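Local coordinates for protein Cas13d (uncultured Ruminococcus sp, PDB 6IV9) that binds a CRISPR RNA and, through its two HEPN domains, probably directs both the maturation of that RNA and the cleavage of target RNA, at residues Ser305-Asn308 and Asn309-Pro312; Leu591-Asp594 and Asp595-Asp599; Glu761-Pro764 and Glu765-Ser768. The protein carries 2 engineered substitutions. All coordinates share one frame; numbering follows the deposited sequence.

Contact 1 (Ser305-Asn308 and Asn309-Pro312); sequences SFIN and NIDP
Ile310 carries CG1 between its backbone N and carbonyl carbon (chi1 55°) with CD1 extended beyond it, and this puts the branch alongside Phe306, the two side chains pointing the same way. Its CD1 methyl reaches the edge of the aromatic ring, near the ring plane, 4.1 Å from Phe306 CD1. The same methyl meets Ile307 CD1 at 3.9 Å, the two isoleucine side chains lying at a slant to each other, so one branched residue covers two neighbours. Phe306 O, at the same turn, accepts two backbone bonds. Ile310 N, 3.0 Å from Phe306 O, comes almost straight on to the carbonyl (C=O...N 169°), whereas Asn309 N, also 3.0 Å from Phe306 O, stands well above the carbonyl plane. Were Ile310 cut back to an alanine, CG1, CG2 and CD1 would go, and the ring edge of Phe306 and the end of Ile307 would probably lose their cover on this side. Further along, Asp311 is the N-cap of helix 312-330, its OD1 accepting from Glu313 N, and Pro312 suits the first turn, where no N-H is required. Arg315 donates to the carbonyls of Ile307 and Ile310, tying the turn to that helix. The chemistry is thus divided: hydrocarbon closes the inner face, where Phe306 also packs on Ile283 and Met501, while one carbonyl serves both Asn309 N and Ile310 N as the chain leaves its short helix.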
ATOM      1  N   SER A 305       2.649  10.616 -19.135  1.00 31.50           N
ATOM      2  CA  SER A 305       3.583  11.452 -19.926  1.00 33.96           C
ATOM      3  C   SER A 305       3.858  12.817 -19.293  1.00 31.96           C
ATOM      4  O   SER A 305       4.902  13.354 -19.554  1.00 32.19           O
ATOM      5  CB  SER A 305       3.032  11.632 -21.301  1.00 33.93           C
ATOM      6  OG  SER A 305       1.808  12.315 -21.250  1.00 32.92           O
ATOM      7  N   PHE A 306       2.986  13.284 -18.410  1.00 32.48           N
ATOM      8  CA  PHE A 306       3.056  14.678 -17.905  1.00 30.23           C
ATOM      9  C   PHE A 306       4.392  15.003 -17.244  1.00 30.32           C
ATOM     10  O   PHE A 306       4.847  16.111 -17.433  1.00 32.88           O
ATOM     11  CB  PHE A 306       1.852  15.019 -17.026  1.00 29.09           C
ATOM     12  CG  PHE A 306       2.040  14.719 -15.563  1.00 28.15           C
ATOM     13  CD1 PHE A 306       2.714  15.604 -14.751  1.00 28.82           C
ATOM     14  CD2 PHE A 306       1.656  13.507 -15.027  1.00 29.72           C
ATOM     15  CE1 PHE A 306       2.931  15.327 -13.417  1.00 32.15           C
ATOM     16  CE2 PHE A 306       1.879  13.226 -13.692  1.00 31.70           C
ATOM     17  CZ  PHE A 306       2.510  14.136 -12.890  1.00 30.64           C
ATOM     18  N   ILE A 307       4.979  14.068 -16.512  1.00 30.23           N
ATOM     19  CA  ILE A 307       6.210  14.396 -15.741  1.00 30.52           C
ATOM     20  C   ILE A 307       7.341  14.800 -16.677  1.00 36.45           C
ATOM     21  O   ILE A 307       8.186  15.539 -16.235  1.00 32.72           O
ATOM     22  CB  ILE A 307       6.618  13.310 -14.735  1.00 33.47           C
ATOM     23  CG1 ILE A 307       7.505  13.893 -13.638  1.00 33.61           C
ATOM     24  CG2 ILE A 307       7.269  12.131 -15.415  1.00 31.15           C
ATOM     25  CD1 ILE A 307       6.863  15.002 -12.871  1.00 37.34           C
ATOM     26  N   ASN A 308       7.361  14.249 -17.884  1.00 34.01           N
ATOM     27  CA  ASN A 308       8.428  14.567 -18.865  1.00 33.72           C
ATOM     28  C   ASN A 308       8.042  15.764 -19.739  1.00 36.11           C
ATOM     29  O   ASN A 308       8.891  16.217 -20.454  1.00 37.99           O
ATOM     30  CB  ASN A 308       8.749  13.352 -19.732  1.00 34.34           C
ATOM     31  CG  ASN A 308       9.235  12.177 -18.918  1.00 34.47           C
ATOM     32  OD1 ASN A 308      10.377  12.126 -18.512  1.00 40.84           O
ATOM     33  ND2 ASN A 308       8.357  11.241 -18.653  1.00 42.91           N
ATOM     34  N   ASN A 309       6.807  16.238 -19.651  1.00 32.87           N
ATOM     35  CA  ASN A 309       6.306  17.334 -20.514  1.00 38.13           C
ATOM     36  C   ASN A 309       6.136  18.659 -19.772  1.00 39.24           C
ATOM     37  O   ASN A 309       6.102  19.677 -20.426  1.00 34.09           O
ATOM     38  CB  ASN A 309       4.959  16.969 -21.119  1.00 40.54           C
ATOM     39  CG  ASN A 309       5.071  15.854 -22.125  1.00 50.31           C
ATOM     40  OD1 ASN A 309       6.159  15.539 -22.577  1.00 49.90           O
ATOM     41  ND2 ASN A 309       3.949  15.246 -22.453  1.00 49.37           N
ATOM     42  N   ILE A 310       6.051  18.648 -18.444  1.00 35.71           N
ATOM     43  CA  ILE A 310       5.863  19.907 -17.666  1.00 33.27           C
ATOM     44  C   ILE A 310       7.195  20.646 -17.546  1.00 30.48           C
ATOM     45  O   ILE A 310       8.195  20.121 -17.975  1.00 33.56           O
ATOM     46  CB  ILE A 310       5.213  19.665 -16.291  1.00 35.40           C
ATOM     47  CG1 ILE A 310       5.985  18.638 -15.466  1.00 34.52           C
ATOM     48  CG2 ILE A 310       3.755  19.296 -16.449  1.00 34.80           C
ATOM     49  CD1 ILE A 310       5.519  18.524 -14.047  1.00 34.25           C
ATOM     50  N   ASP A 311       7.175  21.807 -16.908  1.00 34.39           N
ATOM     51  CA  ASP A 311       8.392  22.643 -16.832  1.00 33.20           C
ATOM     52  C   ASP A 311       9.510  21.842 -16.182  1.00 38.71           C
ATOM     53  O   ASP A 311       9.255  21.159 -15.224  1.00 36.20           O
ATOM     54  CB  ASP A 311       8.157  23.909 -16.019  1.00 35.16           C
ATOM     55  CG  ASP A 311       9.271  24.918 -16.181  1.00 36.81           C
ATOM     56  OD1 ASP A 311      10.304  24.763 -15.544  1.00 38.31           O
ATOM     57  OD2 ASP A 311       9.086  25.831 -16.960  1.00 43.16           O
ATOM     58  N   PRO A 312      10.771  22.013 -16.612  1.00 35.20           N
ATOM     59  CA  PRO A 312      11.901  21.269 -16.078  1.00 34.46           C
ATOM     60  C   PRO A 312      12.147  21.509 -14.582  1.00 29.33           C
ATOM     61  O   PRO A 312      12.792  20.728 -13.972  1.00 31.70           O
ATOM     62  CB  PRO A 312      13.112  21.793 -16.854  1.00 39.97           C
ATOM     63  CG  PRO A 312      12.536  22.449 -18.071  1.00 40.92           C
ATOM     64  CD  PRO A 312      11.170  22.932 -17.661  1.00 43.89           C
TER

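Contact 2 (Leu591-Asp594 and Asp595-Asp599)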
ATOM      1  N   LEU A 591      -2.010  12.471  24.354  1.00 26.19           N
ATOM      2  CA  LEU A 591      -1.879  11.822  25.681  1.00 27.88           C
ATOM      3  C   LEU A 591      -3.049  12.230  26.579  1.00 32.53           C
ATOM      4  O   LEU A 591      -3.581  11.389  27.264  1.00 29.07           O
ATOM      5  CB  LEU A 591      -0.548  12.255  26.284  1.00 30.93           C
ATOM      6  CG  LEU A 591       0.610  11.275  26.159  1.00 36.57           C
ATOM      7  CD1 LEU A 591       0.370  10.138  25.194  1.00 34.19           C
ATOM      8  CD2 LEU A 591       1.923  11.970  25.915  1.00 35.64           C
ATOM      9  N   GLY A 592      -3.437  13.499  26.515  1.00 25.94           N
ATOM     10  CA  GLY A 592      -4.514  14.068  27.337  1.00 31.94           C
ATOM     11  C   GLY A 592      -4.005  15.256  28.126  1.00 29.34           C
ATOM     12  O   GLY A 592      -3.147  15.081  28.955  1.00 31.73           O
ATOM     13  N   ILE A 593      -4.548  16.427  27.833  1.00 32.30           N
ATOM     14  CA  ILE A 593      -4.116  17.708  28.448  1.00 33.72           C
ATOM     15  C   ILE A 593      -5.324  18.638  28.536  1.00 37.38           C
ATOM     16  O   ILE A 593      -6.325  18.377  27.883  1.00 36.28           O
ATOM     17  CB  ILE A 593      -2.993  18.320  27.592  1.00 36.99           C
ATOM     18  CG1 ILE A 593      -2.117  19.289  28.379  1.00 50.15           C
ATOM     19  CG2 ILE A 593      -3.555  18.975  26.356  1.00 33.29           C
ATOM     20  CD1 ILE A 593      -0.968  18.644  29.066  1.00 50.81           C
ATOM     21  N   ASP A 594      -5.180  19.698  29.318  1.00 43.32           N
ATOM     22  CA  ASP A 594      -6.251  20.707  29.481  1.00 43.72           C
ATOM     23  C   ASP A 594      -6.528  21.264  28.091  1.00 43.16           C
ATOM     24  O   ASP A 594      -5.587  21.610  27.395  1.00 47.52           O
ATOM     25  CB  ASP A 594      -5.806  21.763  30.495  1.00 52.64           C
ATOM     26  CG  ASP A 594      -6.497  23.111  30.419  1.00 67.70           C
ATOM     27  OD1 ASP A 594      -7.597  23.186  29.863  1.00 76.46           O
ATOM     28  OD2 ASP A 594      -5.924  24.080  30.944  1.00 76.90           O
ATOM     29  N   ASP A 595      -7.798  21.372  27.744  1.00 40.41           N
ATOM     30  CA  ASP A 595      -8.241  21.830  26.407  1.00 52.25           C
ATOM     31  C   ASP A 595      -7.772  23.259  26.128  1.00 54.36           C
ATOM     32  O   ASP A 595      -7.629  23.588  24.963  1.00 54.73           O
ATOM     33  CB  ASP A 595      -9.760  21.754  26.281  1.00 57.94           C
ATOM     34  CG  ASP A 595     -10.284  20.361  25.995  1.00 73.97           C
ATOM     35  OD1 ASP A 595      -9.486  19.498  25.583  1.00 77.82           O
ATOM     36  OD2 ASP A 595     -11.489  20.149  26.181  1.00 84.51           O
ATOM     37  N   ASN A 596      -7.548  24.069  27.156  1.00 51.28           N
ATOM     38  CA  ASN A 596      -7.234  25.490  26.877  1.00 62.13           C
ATOM     39  C   ASN A 596      -5.768  25.834  27.143  1.00 57.65           C
ATOM     40  O   ASN A 596      -5.468  27.010  27.290  1.00 55.80           O
ATOM     41  CB  ASN A 596      -8.274  26.439  27.473  1.00 68.94           C
ATOM     42  CG  ASN A 596      -8.331  26.413  28.980  1.00 72.14           C
ATOM     43  OD1 ASN A 596      -9.355  26.744  29.563  1.00 79.49           O
ATOM     44  ND2 ASN A 596      -7.232  26.050  29.614  1.00 75.86           N
ATOM     45  N   ILE A 597      -4.896  24.841  27.170  1.00 43.98           N
ATOM     46  CA  ILE A 597      -3.460  25.112  27.425  1.00 42.53           C
ATOM     47  C   ILE A 597      -2.929  26.002  26.295  1.00 43.04           C
ATOM     48  O   ILE A 597      -3.249  25.753  25.140  1.00 37.50           O
ATOM     49  CB  ILE A 597      -2.698  23.784  27.523  1.00 43.64           C
ATOM     50  CG1 ILE A 597      -1.234  24.008  27.877  1.00 47.29           C
ATOM     51  CG2 ILE A 597      -2.847  23.000  26.235  1.00 45.14           C
ATOM     52  CD1 ILE A 597      -0.540  22.787  28.380  1.00 48.87           C
ATOM     53  N   THR A 598      -2.153  27.016  26.654  1.00 41.89           N
ATOM     54  CA  THR A 598      -1.581  27.970  25.674  1.00 40.07           C
ATOM     55  C   THR A 598      -0.247  27.447  25.139  1.00 37.80           C
ATOM     56  O   THR A 598       0.384  26.654  25.798  1.00 35.54           O
ATOM     57  CB  THR A 598      -1.373  29.347  26.313  1.00 36.67           C
ATOM     58  OG1 THR A 598      -0.341  29.238  27.283  1.00 37.83           O
ATOM     59  CG2 THR A 598      -2.609  29.881  26.988  1.00 39.87           C
ATOM     60  N   ASP A 599       0.188  27.985  24.006  1.00 43.88           N
ATOM     61  CA  ASP A 599       1.492  27.615  23.403  1.00 47.96           C
ATOM     62  C   ASP A 599       2.600  27.985  24.390  1.00 45.75           C
ATOM     63  O   ASP A 599       3.539  27.227  24.538  1.00 38.96           O
ATOM     64  CB  ASP A 599       1.704  28.344  22.074  1.00 49.68           C
ATOM     65  CG  ASP A 599       0.815  27.863  20.943  1.00 57.04           C
ATOM     66  OD1 ASP A 599       0.092  26.889  21.148  1.00 53.41           O
ATOM     67  OD2 ASP A 599       0.863  28.469  19.864  1.00 56.56           O
TER
HETATM   68  O   HOH W   1      -7.073  18.702  24.872  1.00 36.66           O
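Ile597 lays its CD1 methyl against CG1 of Ile593, 3.8 Å away, and the two isoleucines cross at about a right angle. With CG1 of Ile597 anti to the backbone N (chi1 -176°), the long branch is carried back to its partner, while the shorter CG2 touches Ile593 CG2 at 4.1 Å. Branched hydrocarbon suits both places: Ile593 also rests on Phe699, and Ile597 on Ile602 and Ile605 of helix 599-606.

Between them the chain makes a type I beta turn from Asp594 to Ile597, closed by a weak bond from Ile597 N to Asp594 O. The stronger tie comes from the aspartate side chain. Asp594 OD1 accepts from Asn596 N at 2.8 Å in a nearly straight bond (176°), an Asx turn set within the beta turn. The N-H comes from well above the carboxylate plane. The amide of Asn596 crowds the same carboxylate with its plane steeply turned, ND2 lying 2.7 Å from Asp594 OD2 but poorly aligned for a hydrogen bond. A second polar link runs through a water, which donates to Ile593 O (3.1 Å) and to Asp595 OD1 (2.6 Å), bridging carbonyl and carboxylate.

At the ends of the loop, Gly592 takes a positive phi that would press a side chain against the preceding carbonyl, and Thr598 N-caps helix 599-606 through Arg601 N. Arg585 holds both Ile597 O and Asp599 OD1. The implication is a surface loop in which polar groups of its own help to set the turn: the Asp594 carboxylate, probably steadied as an anion by the backbone N-H, probably helps hold the turn across which the two isoleucines meet.

Contact 3 (Glu761-Pro764 and Glu765-Ser768)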
ATOM      1  N   GLU A 761     -19.289   5.534 -24.426  1.00 33.42           N
ATOM      2  CA  GLU A 761     -18.874   5.460 -25.843  1.00 41.84           C
ATOM      3  C   GLU A 761     -19.642   4.369 -26.591  1.00 41.61           C
ATOM      4  O   GLU A 761     -19.632   4.412 -27.803  1.00 48.26           O
ATOM      5  CB  GLU A 761     -17.376   5.211 -25.950  1.00 47.23           C
ATOM      6  CG  GLU A 761     -16.550   6.395 -25.514  1.00 58.56           C
ATOM      7  CD  GLU A 761     -16.872   7.688 -26.232  1.00 66.75           C
ATOM      8  OE1 GLU A 761     -17.020   7.651 -27.455  1.00 77.43           O
ATOM      9  OE2 GLU A 761     -16.978   8.720 -25.565  1.00 71.08           O
ATOM     10  N   ILE A 762     -20.223   3.397 -25.896  1.00 36.12           N
ATOM     11  CA  ILE A 762     -20.871   2.278 -26.632  1.00 35.60           C
ATOM     12  C   ILE A 762     -22.359   2.130 -26.311  1.00 37.07           C
ATOM     13  O   ILE A 762     -23.015   1.390 -27.027  1.00 39.65           O
ATOM     14  CB  ILE A 762     -20.079   0.986 -26.395  1.00 39.17           C
ATOM     15  CG1 ILE A 762     -20.056   0.604 -24.919  1.00 37.78           C
ATOM     16  CG2 ILE A 762     -18.678   1.139 -26.930  1.00 45.86           C
ATOM     17  CD1 ILE A 762     -19.617  -0.799 -24.679  1.00 42.72           C
ATOM     18  N   ILE A 763     -22.856   2.799 -25.278  1.00 34.95           N
ATOM     19  CA  ILE A 763     -24.302   2.704 -24.942  1.00 36.16           C
ATOM     20  C   ILE A 763     -24.974   4.018 -25.348  1.00 40.77           C
ATOM     21  O   ILE A 763     -24.759   5.018 -24.699  1.00 37.25           O
ATOM     22  CB  ILE A 763     -24.508   2.416 -23.445  1.00 38.10           C
ATOM     23  CG1 ILE A 763     -23.619   1.282 -22.943  1.00 44.91           C
ATOM     24  CG2 ILE A 763     -25.965   2.161 -23.142  1.00 39.76           C
ATOM     25  CD1 ILE A 763     -24.016  -0.061 -23.448  1.00 49.78           C
ATOM     26  N   PRO A 764     -25.846   4.007 -26.373  1.00 44.46           N
ATOM     27  CA  PRO A 764     -26.528   5.207 -26.849  1.00 45.74           C
ATOM     28  C   PRO A 764     -27.385   5.840 -25.752  1.00 40.37           C
ATOM     29  O   PRO A 764     -27.421   7.009 -25.650  1.00 40.71           O
ATOM     30  CB  PRO A 764     -27.450   4.664 -27.944  1.00 48.33           C
ATOM     31  CG  PRO A 764     -26.729   3.449 -28.436  1.00 51.34           C
ATOM     32  CD  PRO A 764     -26.179   2.841 -27.169  1.00 49.83           C
ATOM     33  N   GLU A 765     -27.943   5.008 -24.885  1.00 43.32           N
ATOM     34  CA  GLU A 765     -28.843   5.450 -23.791  1.00 44.02           C
ATOM     35  C   GLU A 765     -28.131   6.379 -22.798  1.00 47.66           C
ATOM     36  O   GLU A 765     -28.818   7.087 -22.091  1.00 42.29           O
ATOM     37  CB  GLU A 765     -29.437   4.233 -23.092  1.00 46.91           C
ATOM     38  CG  GLU A 765     -30.503   3.531 -23.899  1.00 53.99           C
ATOM     39  CD  GLU A 765     -29.986   2.602 -24.977  1.00 58.90           C
ATOM     40  OE1 GLU A 765     -28.787   2.410 -25.059  1.00 55.12           O
ATOM     41  OE2 GLU A 765     -30.801   2.077 -25.734  1.00 76.88           O
ATOM     42  N   LEU A 766     -26.804   6.323 -22.734  1.00 41.67           N
ATOM     43  CA  LEU A 766     -25.991   7.118 -21.780  1.00 41.01           C
ATOM     44  C   LEU A 766     -25.524   8.401 -22.465  1.00 41.19           C
ATOM     45  O   LEU A 766     -24.924   9.213 -21.817  1.00 37.11           O
ATOM     46  CB  LEU A 766     -24.763   6.272 -21.435  1.00 39.96           C
ATOM     47  CG  LEU A 766     -24.695   5.601 -20.068  1.00 45.29           C
ATOM     48  CD1 LEU A 766     -26.049   5.293 -19.487  1.00 41.23           C
ATOM     49  CD2 LEU A 766     -23.823   4.365 -20.107  1.00 39.85           C
ATOM     50  N   ALA A 767     -25.954   8.620 -23.696  1.00 46.52           N
ATOM     51  CA  ALA A 767     -25.402   9.720 -24.510  1.00 50.55           C
ATOM     52  C   ALA A 767     -25.546  11.098 -23.858  1.00 49.90           C
ATOM     53  O   ALA A 767     -24.575  11.824 -23.876  1.00 54.75           O
ATOM     54  CB  ALA A 767     -26.053   9.687 -25.864  1.00 54.87           C
ATOM     55  N   SER A 768     -26.687  11.439 -23.276  1.00 49.38           N
ATOM     56  CA  SER A 768     -26.795  12.808 -22.709  1.00 58.94           C
ATOM     57  C   SER A 768     -26.575  12.838 -21.191  1.00 59.68           C
ATOM     58  O   SER A 768     -26.714  13.913 -20.614  1.00 58.05           O
ATOM     59  CB  SER A 768     -28.127  13.387 -23.052  1.00 55.68           C
ATOM     60  OG  SER A 768     -29.134  12.678 -22.365  1.00 61.83           O
TER
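The close-packed side of this turn is formed by Ile763 and Leu766, which lie side by side and point the same way, Leu766 CD2 resting 3.9 Å from Ile763 CB. Two backbone bonds of 3-10 type draw the chain round: Leu766 N donates to Ile763 O at 3.1 Å, and Ala767 N to Pro764 O at 2.9 Å. Proline suits the start of such a turn because its ring fixes phi and no N-H is wanted there.

Toward solvent lie Pro764 and Ala767, both exposed; the methyl CB of Ala767 still comes within 3.0 Å of Pro764 O, a closeness that suits a small residue. Glu765, partly exposed, is bent at chi2 (80°), so that OE1 sits 3.4 Å from Pro764 CD and 3.4 Å from Ile763 CG2, while OE2 forms a salt bridge with Arg789.

The turn follows helix 713-760 and precedes helix 777-788. Leu766 packs back on Phe756 and Tyr759 of the first, Ile763 and Glu765 reach Leu785 of the second, and Ile762 at the start of the loop touches Glu154 of helix 152-160.

In the fold
All three contacts are local turns at helix ends, in series along the chain; even contacts 1 and 3 have nearest atoms about 20 Å apart. Contacts 1 and 3 are partly buried, each with two buried residues set against helices, whereas none of the residues touching in contact 2 is buried. All three use a carboxylate, but only in contact 2 does one accept a bond across its segments, where a water also bridges; in contacts 1 and 3 those of Asp311 and Glu765 turn to outside partners. Contacts 1 and 2 lead directly into capped helices; contact 3 leaves a long one. No contact approaches the bound nucleic acid closer than about 13 Å between nearest atoms.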